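Pentafunctional AROM polypeptide (Schizosaccharomyces pombe, PDB 5SWV) carries the type I dehydroquinase and shikimate dehydrogenase parts of the AROM enzyme, which catalyse consecutive steps of the shikimate pathway. Local coordinates at residues A[40-45]-A[79-84]; A[504-509]-A[520-525]. All coordinates share one frame; numbering follows the deposited sequence.

Contact 1 of 2, residues A[40-45]-A[79-84]; sequences EVRVDY and TIRTIS
Arg42 and Thr79 pair as a parallel beta bridge between neighbouring strands of the dehydroquinase TIM barrel, where strands 38-42 and 76-79 reach their C-terminal ends. The contact is buried. Thr79 bonds to segment 40-45 through both its backbone N and its O: N donates to Val41 O at 3.1 Å, and O accepts from Val43 N at 2.8 Å. Its side chain adds a third bond, OG1 to Glu40 OE2 at 2.7 Å. The hydroxyl meets that oxygen from above the carboxylate plane, 41° out of it. Glu40 gets there with CG anti to the backbone N (chi1 -173°) and an extended chain.

A charged group follows at the strand end. Arg42 bends at chi2 and chi3 and turns its guanidinium edge to Asp44. NE reaches OD1 and NH2 reaches OD2, each at 2.8 Å and each on a syn lone pair, a side-on salt bridge. Arg81 CB lies over one face of this guanidinium, 3.4 Å from NH2. Arg81 N gives Asp44 OD1 only a weak bond of 3.4 Å. Val43 CB and Ile80 CG1 add an apolar touch at 4.0 Å.

The Arg81 guanidinium is held from the next strand, 111-115, by salt bridges from NH2 to Asp113 and from NH1 to Glu115. Asp44 OD2 also accepts from Leu88 N. Arg42 and Arg81 lie close together, each with acidic partners, which probably holds their side chains in place at the barrel end where type I dehydroquinases carry the active site.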
loop_
_atom_site.group_PDB
_atom_site.type_symbol
_atom_site.label_atom_id
_atom_site.label_comp_id
_atom_site.label_asym_id
_atom_site.label_seq_id
_atom_site.Cartn_x
_atom_site.Cartn_y
_atom_site.Cartn_z
ATOM N N GLU A 40 10.489 -2.369 -8.287
ATOM C CA GLU A 40 11.808 -2.695 -8.772
ATOM C C GLU A 40 12.513 -1.406 -9.125
ATOM O O GLU A 40 12.018 -0.626 -9.932
ATOM C CB GLU A 40 11.716 -3.574 -10.004
ATOM C CG GLU A 40 13.051 -4.101 -10.489
ATOM C CD GLU A 40 12.888 -5.089 -11.626
ATOM O OE1 GLU A 40 12.447 -4.652 -12.721
ATOM O OE2 GLU A 40 13.193 -6.294 -11.425
ATOM N N VAL A 41 13.660 -1.173 -8.505
ATOM C CA VAL A 41 14.530 -0.110 -8.932
ATOM C C VAL A 41 15.458 -0.757 -9.927
ATOM O O VAL A 41 16.246 -1.633 -9.575
ATOM C CB VAL A 41 15.358 0.479 -7.786
ATOM C CG1 VAL A 41 16.276 1.575 -8.325
ATOM C CG2 VAL A 41 14.447 1.010 -6.683
ATOM N N ARG A 42 15.324 -0.343 -11.177
ATOM C CA ARG A 42 16.197 -0.784 -12.231
ATOM C C ARG A 42 17.459 0.051 -12.123
ATOM O O ARG A 42 17.537 1.190 -12.635
ATOM C CB ARG A 42 15.521 -0.648 -13.602
ATOM C CG ARG A 42 14.505 -1.745 -13.875
ATOM C CD ARG A 42 15.150 -3.104 -14.140
ATOM N NE ARG A 42 16.045 -3.089 -15.311
ATOM C CZ ARG A 42 15.685 -3.350 -16.578
ATOM N NH1 ARG A 42 14.434 -3.666 -16.924
ATOM N NH2 ARG A 42 16.596 -3.287 -17.532
ATOM N N VAL A 43 18.441 -0.538 -11.447
ATOM C CA VAL A 43 19.674 0.141 -11.085
ATOM C C VAL A 43 20.485 0.423 -12.349
ATOM O O VAL A 43 21.165 1.457 -12.450
ATOM C CB VAL A 43 20.484 -0.700 -10.077
ATOM C CG1 VAL A 43 21.826 -0.048 -9.770
ATOM C CG2 VAL A 43 19.689 -0.907 -8.792
ATOM N N ASP A 44 20.386 -0.480 -13.325
ATOM C CA ASP A 44 21.010 -0.263 -14.635
ATOM C C ASP A 44 20.560 1.026 -15.358
ATOM O O ASP A 44 21.327 1.573 -16.157
ATOM C CB ASP A 44 20.879 -1.506 -15.540
ATOM C CG ASP A 44 19.434 -1.915 -15.806
ATOM O OD1 ASP A 44 18.713 -2.248 -14.823
ATOM O OD2 ASP A 44 19.033 -1.927 -17.004
ATOM N N TYR A 45 19.361 1.521 -15.041
ATOM C CA TYR A 45 18.857 2.782 -15.610
ATOM C C TYR A 45 19.260 4.043 -14.848
ATOM O O TYR A 45 19.204 5.122 -15.420
ATOM C CB TYR A 45 17.331 2.757 -15.760
ATOM C CG TYR A 45 16.861 2.107 -17.036
ATOM C CD1 TYR A 45 16.897 0.730 -17.172
ATOM C CD2 TYR A 45 16.376 2.866 -18.110
ATOM C CE1 TYR A 45 16.462 0.109 -18.328
ATOM C CE2 TYR A 45 15.950 2.255 -19.282
ATOM C CZ TYR A 45 15.995 0.867 -19.383
ATOM O OH TYR A 45 15.580 0.194 -20.512
ATOM N N THR A 79 17.418 -4.378 -8.826
ATOM C CA THR A 79 17.673 -5.133 -10.042
ATOM C C THR A 79 18.708 -4.474 -10.904
ATOM O O THR A 79 18.499 -3.376 -11.415
ATOM C CB THR A 79 16.384 -5.349 -10.838
ATOM O OG1 THR A 79 15.508 -6.150 -10.058
ATOM C CG2 THR A 79 16.638 -6.114 -12.126
ATOM N N ILE A 80 19.835 -5.163 -11.041
ATOM C CA ILE A 80 20.841 -4.843 -12.041
ATOM C C ILE A 80 20.672 -5.816 -13.185
ATOM O O ILE A 80 21.018 -6.993 -13.057
ATOM C CB ILE A 80 22.270 -5.018 -11.514
ATOM C CG1 ILE A 80 22.539 -4.086 -10.345
ATOM C CG2 ILE A 80 23.275 -4.758 -12.640
ATOM C CD1 ILE A 80 23.866 -4.394 -9.671
ATOM N N ARG A 81 20.144 -5.294 -14.288
ATOM C CA ARG A 81 19.856 -6.043 -15.511
ATOM C C ARG A 81 20.911 -5.673 -16.543
ATOM O O ARG A 81 21.125 -4.491 -16.831
ATOM C CB ARG A 81 18.475 -5.656 -16.016
ATOM C CG ARG A 81 18.011 -6.391 -17.262
ATOM C CD ARG A 81 17.705 -7.857 -17.026
ATOM N NE ARG A 81 16.686 -8.059 -15.995
ATOM C CZ ARG A 81 16.848 -8.706 -14.836
ATOM N NH1 ARG A 81 17.999 -9.286 -14.504
ATOM N NH2 ARG A 81 15.813 -8.801 -14.001
ATOM N N THR A 82 21.563 -6.694 -17.087
ATOM C CA THR A 82 22.700 -6.536 -18.000
ATOM C C THR A 82 22.259 -6.469 -19.449
ATOM O O THR A 82 21.105 -6.754 -19.777
ATOM C CB THR A 82 23.687 -7.714 -17.887
ATOM O OG1 THR A 82 23.057 -8.930 -18.301
ATOM C CG2 THR A 82 24.170 -7.884 -16.478
ATOM N N ILE A 83 23.201 -6.142 -20.322
ATOM C CA ILE A 83 22.905 -5.925 -21.729
ATOM C C ILE A 83 22.369 -7.150 -22.446
ATOM O O ILE A 83 21.427 -7.044 -23.209
ATOM C CB ILE A 83 24.115 -5.287 -22.452
ATOM C CG1 ILE A 83 24.278 -3.847 -21.949
ATOM C CG2 ILE A 83 23.940 -5.286 -23.973
ATOM C CD1 ILE A 83 25.669 -3.305 -22.071
ATOM N N SER A 84 22.912 -8.319 -22.175
ATOM C CA SER A 84 22.499 -9.492 -22.925
ATOM C C SER A 84 21.259 -10.103 -22.334
ATOM O O SER A 84 20.691 -11.020 -22.931
ATOM C CB SER A 84 23.611 -10.525 -22.986
ATOM O OG SER A 84 23.964 -10.925 -21.691
#

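Contact 2 of 2, residues A[504-509]-A[520-525]; sequences LVRQGL and APFDAV
The Arg506 guanidinium lies flat over one face of the Phe522 ring, with the two planes 14° apart. This is a stacked cation-pi contact: CZ stands 3.8 Å from the ring centroid, 21° off the ring normal. NH2 sits over the middle of the ring, and NH1 leans out toward Phe522 CB at 3.5 Å. At the ring edge, near its plane, is Leu509 CD1. Asp523 OD1 also lies at the edge, in the ring plane. Val505 CG1 approaches obliquely, 3.7 Å from Phe522 CE1.

Arg506 reaches the ring with a chain extended from CG to NE. Phe522 CG is anti to its backbone N (chi1 167°), and the ring lies beside Val505 and Arg506. The Arg506 and Phe522 side chains cross at about a right angle. Glu502, one turn earlier on the same helix, forms a salt bridge with Arg506 NH2 and also touches Phe522, and so probably helps to hold the guanidinium in its stacked position.

Leu509 fills the other end of the contact. Its CD1 packs on Phe522 CA at 3.9 Å. Its CD2 meets Ala520 CB at 3.8 Å and, more loosely, Val525 CG1. Water 1 joins the backbones here: it donates to Leu509 O at 2.8 Å and accepts a weak bond from Ala520 N.

Pro521 is the N-cap residue of helix 522-530, which turns back against helix 500-516 after a short loop. Helix 266-277 packs on this pair, with Leu269 against both Leu509 and Val525. Helix 353-364 lies against Arg506 through Asp359, Thr360 and Asn363.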
loop_
_atom_site.group_PDB
_atom_site.type_symbol
_atom_site.label_atom_id
_atom_site.label_comp_id
_atom_site.label_asym_id
_atom_site.label_seq_id
_atom_site.Cartn_x
_atom_site.Cartn_y
_atom_site.Cartn_z
ATOM N N LEU A 504 -12.160 10.586 5.141
ATOM C CA LEU A 504 -13.267 9.778 4.594
ATOM C C LEU A 504 -12.863 9.086 3.290
ATOM O O LEU A 504 -13.172 7.909 3.081
ATOM C CB LEU A 504 -14.519 10.629 4.326
ATOM C CG LEU A 504 -15.858 9.863 4.134
ATOM C CD1 LEU A 504 -16.978 10.756 4.665
ATOM C CD2 LEU A 504 -16.216 9.351 2.710
ATOM N N VAL A 505 -12.176 9.819 2.423
ATOM C CA VAL A 505 -11.730 9.258 1.165
ATOM C C VAL A 505 -10.728 8.140 1.374
ATOM O O VAL A 505 -10.822 7.108 0.711
ATOM C CB VAL A 505 -11.154 10.340 0.238
ATOM C CG1 VAL A 505 -10.366 9.732 -0.922
ATOM C CG2 VAL A 505 -12.292 11.198 -0.290
ATOM N N ARG A 506 -9.789 8.333 2.292
ATOM C CA ARG A 506 -8.791 7.306 2.579
ATOM C C ARG A 506 -9.352 6.061 3.297
ATOM O O ARG A 506 -8.770 4.988 3.158
ATOM C CB ARG A 506 -7.601 7.909 3.325
ATOM C CG ARG A 506 -6.862 8.983 2.526
ATOM C CD ARG A 506 -5.496 9.324 3.119
ATOM N NE ARG A 506 -4.844 10.516 2.541
ATOM C CZ ARG A 506 -4.078 10.543 1.439
ATOM N NH1 ARG A 506 -3.846 9.461 0.706
ATOM N NH2 ARG A 506 -3.537 11.687 1.059
ATOM N N GLN A 507 -10.463 6.194 4.038
ATOM C CA GLN A 507 -11.186 5.023 4.608
ATOM C C GLN A 507 -11.703 4.121 3.528
ATOM O O GLN A 507 -11.522 2.903 3.592
ATOM C CB GLN A 507 -12.410 5.418 5.428
ATOM C CG GLN A 507 -12.082 6.041 6.760
ATOM C CD GLN A 507 -13.294 6.686 7.405
ATOM O OE1 GLN A 507 -14.437 6.451 6.970
ATOM N NE2 GLN A 507 -13.053 7.510 8.451
ATOM N N GLY A 508 -12.390 4.742 2.570
ATOM C CA GLY A 508 -12.876 4.067 1.380
ATOM C C GLY A 508 -11.765 3.403 0.596
ATOM O O GLY A 508 -11.928 2.274 0.162
ATOM N N LEU A 509 -10.633 4.085 0.427
ATOM C CA LEU A 509 -9.511 3.526 -0.340
ATOM C C LEU A 509 -8.895 2.305 0.345
ATOM O O LEU A 509 -8.567 1.324 -0.306
ATOM C CB LEU A 509 -8.451 4.596 -0.636
ATOM C CG LEU A 509 -8.904 5.703 -1.604
ATOM C CD1 LEU A 509 -7.918 6.865 -1.625
ATOM C CD2 LEU A 509 -9.094 5.169 -3.007
ATOM N N ALA A 520 -5.418 2.497 -4.890
ATOM C CA ALA A 520 -5.913 3.418 -5.907
ATOM C C ALA A 520 -5.397 4.830 -5.586
ATOM O O ALA A 520 -5.192 5.138 -4.421
ATOM C CB ALA A 520 -7.428 3.386 -5.914
ATOM N N PRO A 521 -5.220 5.704 -6.597
ATOM C CA PRO A 521 -4.597 7.009 -6.343
ATOM C C PRO A 521 -5.529 7.986 -5.632
ATOM O O PRO A 521 -6.676 8.160 -6.061
ATOM C CB PRO A 521 -4.282 7.525 -7.748
ATOM C CG PRO A 521 -5.259 6.843 -8.654
ATOM C CD PRO A 521 -5.870 5.679 -7.919
ATOM N N PHE A 522 -5.037 8.616 -4.566
ATOM C CA PHE A 522 -5.877 9.483 -3.758
ATOM C C PHE A 522 -6.368 10.694 -4.541
ATOM O O PHE A 522 -7.551 10.967 -4.537
ATOM C CB PHE A 522 -5.139 9.926 -2.505
ATOM C CG PHE A 522 -5.808 11.056 -1.766
ATOM C CD1 PHE A 522 -6.785 10.801 -0.820
ATOM C CD2 PHE A 522 -5.447 12.380 -2.016
ATOM C CE1 PHE A 522 -7.393 11.843 -0.139
ATOM C CE2 PHE A 522 -6.051 13.427 -1.340
ATOM C CZ PHE A 522 -7.024 13.157 -0.398
ATOM N N ASP A 523 -5.458 11.398 -5.209
ATOM C CA ASP A 523 -5.764 12.687 -5.855
ATOM C C ASP A 523 -6.960 12.689 -6.804
ATOM O O ASP A 523 -7.877 13.489 -6.630
ATOM C CB ASP A 523 -4.548 13.207 -6.627
ATOM C CG ASP A 523 -3.489 13.829 -5.735
ATOM O OD1 ASP A 523 -3.651 13.911 -4.488
ATOM O OD2 ASP A 523 -2.472 14.258 -6.318
ATOM N N ALA A 524 -6.941 11.814 -7.809
ATOM C CA ALA A 524 -8.015 11.763 -8.813
ATOM C C ALA A 524 -9.323 11.235 -8.245
ATOM O O ALA A 524 -10.391 11.615 -8.712
ATOM C CB ALA A 524 -7.603 10.943 -10.024
ATOM N N VAL A 525 -9.247 10.370 -7.243
ATOM C CA VAL A 525 -10.448 9.856 -6.604
ATOM C C VAL A 525 -11.077 10.944 -5.736
ATOM O O VAL A 525 -12.297 11.060 -5.676
ATOM C CB VAL A 525 -10.158 8.610 -5.759
ATOM C CG1 VAL A 525 -11.415 8.144 -5.050
ATOM C CG2 VAL A 525 -9.644 7.477 -6.635
HETATM O O HOH W 1 -6.553 1.900 -2.162
#

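Overall arrangement
The two contacts belong to different catalytic parts of the chain. Contact 1 lies in the dehydroquinase barrel, and contact 2 in the C-terminal helices of the shikimate dehydrogenase part. Their centres are 33 Å apart, and their nearest atoms are about 17 Å apart, so they do not touch. They follow each other in series along the chain. Contact 1 is mainly polar and wholly buried, probably near the dehydroquinase active site. Contact 2 is partly buried and joins two helices. The parts also touch where Pro521 of contact 2 meets Val34, in the loop before strand 38-42 of contact 1.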